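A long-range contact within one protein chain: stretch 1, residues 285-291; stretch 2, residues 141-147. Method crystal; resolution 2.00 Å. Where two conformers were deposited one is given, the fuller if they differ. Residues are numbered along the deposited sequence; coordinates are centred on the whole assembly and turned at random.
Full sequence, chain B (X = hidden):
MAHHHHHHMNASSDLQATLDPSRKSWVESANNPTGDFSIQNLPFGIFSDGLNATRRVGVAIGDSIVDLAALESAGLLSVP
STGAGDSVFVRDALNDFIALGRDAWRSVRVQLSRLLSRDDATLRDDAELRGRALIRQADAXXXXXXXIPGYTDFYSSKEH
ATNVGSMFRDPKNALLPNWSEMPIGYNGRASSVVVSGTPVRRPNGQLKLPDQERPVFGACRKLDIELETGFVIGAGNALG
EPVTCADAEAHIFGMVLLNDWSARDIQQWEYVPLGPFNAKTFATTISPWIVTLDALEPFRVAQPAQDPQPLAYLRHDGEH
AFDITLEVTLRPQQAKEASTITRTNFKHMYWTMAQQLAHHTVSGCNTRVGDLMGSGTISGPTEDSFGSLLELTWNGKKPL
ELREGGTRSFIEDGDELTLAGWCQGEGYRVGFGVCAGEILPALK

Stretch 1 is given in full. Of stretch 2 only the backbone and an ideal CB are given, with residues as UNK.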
# COMPACT_ATOMS: atom_id res chain seq x y z
N THR B 285 -0.89 -1.09 -14.54
CA THR B 285 0.27 -0.94 -15.42
C THR B 285 0.71 0.52 -15.48
O THR B 285 -0.13 1.42 -15.57
CB THR B 285 -0.05 -1.47 -16.84
OG1 THR B 285 -0.47 -2.83 -16.76
CG2 THR B 285 1.18 -1.40 -17.74
N ILE B 286 2.02 0.76 -15.41
CA ILE B 286 2.53 2.09 -15.67
C ILE B 286 3.57 2.04 -16.79
O ILE B 286 4.22 1.02 -17.03
CB ILE B 286 3.13 2.79 -14.42
CG1 ILE B 286 4.32 2.01 -13.85
CG2 ILE B 286 2.04 3.00 -13.37
CD1 ILE B 286 5.04 2.77 -12.71
N SER B 287 3.70 3.17 -17.49
CA SER B 287 4.76 3.34 -18.46
C SER B 287 6.11 3.39 -17.75
O SER B 287 6.19 3.69 -16.56
CB SER B 287 4.53 4.62 -19.27
OG SER B 287 4.44 5.74 -18.41
N PRO B 288 7.20 3.09 -18.47
CA PRO B 288 8.50 2.96 -17.80
C PRO B 288 9.29 4.25 -17.62
O PRO B 288 10.19 4.28 -16.78
CB PRO B 288 9.26 1.98 -18.71
CG PRO B 288 8.67 2.21 -20.06
CD PRO B 288 7.23 2.56 -19.85
N TRP B 289 8.97 5.32 -18.37
CA TRP B 289 9.75 6.55 -18.34
C TRP B 289 9.07 7.61 -17.46
O TRP B 289 7.94 8.03 -17.73
CB TRP B 289 9.94 7.11 -19.76
CG TRP B 289 10.80 6.25 -20.64
CD1 TRP B 289 10.40 5.54 -21.73
CD2 TRP B 289 12.21 6.00 -20.49
NE1 TRP B 289 11.46 4.87 -22.28
CE2 TRP B 289 12.59 5.13 -21.54
CE3 TRP B 289 13.18 6.43 -19.58
CZ2 TRP B 289 13.90 4.68 -21.70
CZ3 TRP B 289 14.48 5.97 -19.74
CH2 TRP B 289 14.83 5.11 -20.79
N ILE B 290 9.77 8.08 -16.44
CA ILE B 290 9.21 9.12 -15.59
C ILE B 290 9.60 10.45 -16.19
O ILE B 290 10.77 10.82 -16.20
CB ILE B 290 9.67 9.01 -14.13
CG1 ILE B 290 9.24 7.67 -13.54
CG2 ILE B 290 9.05 10.12 -13.33
CD1 ILE B 290 9.59 7.52 -12.06
N VAL B 291 8.61 11.16 -16.72
CA VAL B 291 8.82 12.50 -17.28
C VAL B 291 8.83 13.47 -16.11
O VAL B 291 7.86 13.53 -15.35
CB VAL B 291 7.73 12.85 -18.30
CG1 VAL B 291 7.85 14.32 -18.73
CG2 VAL B 291 7.80 11.92 -19.53
N UNK B 141 15.92 -3.60 -22.07
CA UNK B 141 14.83 -4.02 -21.21
C UNK B 141 14.51 -2.87 -20.27
O UNK B 141 15.40 -2.42 -19.55
CB UNK B 141 15.18 -5.29 -20.44
N UNK B 142 13.27 -2.39 -20.29
CA UNK B 142 12.84 -1.32 -19.38
C UNK B 142 12.04 -1.92 -18.24
O UNK B 142 11.11 -2.70 -18.46
CB UNK B 142 12.01 -0.27 -20.12
N UNK B 143 12.42 -1.57 -17.01
CA UNK B 143 11.80 -2.14 -15.83
C UNK B 143 11.03 -1.07 -15.09
O UNK B 143 11.16 0.13 -15.37
CB UNK B 143 12.85 -2.78 -14.92
N UNK B 144 10.18 -1.51 -14.16
CA UNK B 144 9.45 -0.61 -13.28
C UNK B 144 10.41 0.46 -12.77
O UNK B 144 11.49 0.13 -12.25
CB UNK B 144 8.81 -1.37 -12.12
N UNK B 145 10.11 1.74 -12.95
CA UNK B 145 11.14 2.76 -12.69
C UNK B 145 11.38 3.03 -11.22
O UNK B 145 12.46 3.55 -10.88
CB UNK B 145 10.75 4.07 -13.37
N UNK B 146 10.44 2.71 -10.34
CA UNK B 146 10.60 2.98 -8.91
C UNK B 146 10.10 1.78 -8.12
O UNK B 146 9.25 1.02 -8.59
CB UNK B 146 9.85 4.25 -8.50
N UNK B 147 10.67 1.60 -6.93
CA UNK B 147 10.11 0.71 -5.91
C UNK B 147 9.05 1.50 -5.16
O UNK B 147 9.37 2.43 -4.41
CB UNK B 147 11.19 0.18 -4.96

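Position 141 has phi/psi of -105/122, an extended strand conformation, and no atom of stretch 1 lies within 5.5 Å of its ideal CB. The contact sets no requirement here; the deposited residue is Gln 141, which does not touch stretch 1.

At position 142 the CA-to-CB bond points toward stretch 1, and the ideal CB lies 3.8 Å from Pro 288 CB. Beyond it stretch 1 offers the proline ring and the indole of Trp 289, a largely apolar surface whose one polar side-chain atom is the indole NE1. A medium-sized aliphatic residue would suit, whether leucine, isoleucine or methionine; valine would reach less far. The deposited residue is Leu 142, with chi1 m and chi2 t. Its CD1 lies 3.8 Å from Pro 288 CG and 3.9 Å from Trp 289 CE2, so one methyl meets both rings, approaching the indole obliquely.

Position 143 points away, with nothing of stretch 1 near its ideal CB, so the geometry leaves its side chain open. It is His 143. Its backbone contributes more: the O of one water lies 2.6 Å from His 143 O and 2.7 Å from Pro 288 O, within hydrogen-bonding reach of both carbonyls and so linking the stretches, which share no direct hydrogen bond.

Position 144 also starts away from stretch 1, at phi/psi -45/124. A short side chain would fit without making contact, whereas a longer, flexible one could turn back to the methyl end of Ile 286. Leu 144 does so: with chi1 t and chi2 p, its CD1 comes within 3.7 Å of Ile 286 CD1.

Position 145 faces stretch 1 most intimately. Its ideal CB is 3.5 Å from Pro 288 O and 3.9 Å from Ile 290 CD1, which favours a compact apolar residue. Phi of -76° permits proline, although alanine or valine could also be considered. The deposited Pro 145 spreads its ring across three neighbours: CD is 4.0 Å from Ile 286 CD1, CG is 3.9 Å from Ile 290 CG1, and CB is 3.4 Å from Pro 288 O. This is also the closest CA pairing, with Pro 288 CA and Pro 145 CA 5.8 Å apart.

Position 146 points sideways, its ideal CB 4.8 Å from Ile 290 CD1. That gap leaves room for a small aliphatic group, so valine, isoleucine or leucine are plausible. Val 146, with chi1 m, closes it by placing CG1 3.8 Å from Ile 290 CD1.

Position 147 is out of reach and unconstrained by stretch 1; it is Gln 147.

Stretch 2 141-147: QLHLPVQ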
# COMPACT_ATOMS: atom_id res chain seq x y z
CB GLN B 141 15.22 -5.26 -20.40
CG GLN B 141 15.70 -6.41 -21.24
CD GLN B 141 14.59 -6.94 -22.09
OE1 GLN B 141 13.45 -7.08 -21.62
NE2 GLN B 141 14.88 -7.22 -23.36
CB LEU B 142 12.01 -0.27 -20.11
CG LEU B 142 12.70 0.27 -21.36
CD1 LEU B 142 11.82 1.33 -22.01
CD2 LEU B 142 14.08 0.81 -21.00
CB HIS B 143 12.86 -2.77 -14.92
CG HIS B 143 13.90 -3.55 -15.66
ND1 HIS B 143 13.69 -4.83 -16.11
CD2 HIS B 143 15.16 -3.21 -16.04
CE1 HIS B 143 14.77 -5.26 -16.74
NE2 HIS B 143 15.67 -4.30 -16.71
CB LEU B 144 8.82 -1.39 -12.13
CG LEU B 144 7.68 -0.67 -11.42
CD1 LEU B 144 6.48 -0.57 -12.38
CD2 LEU B 144 7.30 -1.37 -10.10
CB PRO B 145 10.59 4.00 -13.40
CG PRO B 145 9.14 3.82 -13.40
CD PRO B 145 8.95 2.33 -13.64
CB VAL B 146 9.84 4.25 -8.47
CG1 VAL B 146 10.55 5.50 -8.96
CG2 VAL B 146 8.40 4.22 -8.96
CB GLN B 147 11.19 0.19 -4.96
CG GLN B 147 10.70 -0.85 -3.95
CD GLN B 147 10.02 -0.26 -2.71
OE1 GLN B 147 10.42 0.78 -2.19
NE2 GLN B 147 9.00 -0.96 -2.22
O HOH W 1 12.02 2.31 -16.45
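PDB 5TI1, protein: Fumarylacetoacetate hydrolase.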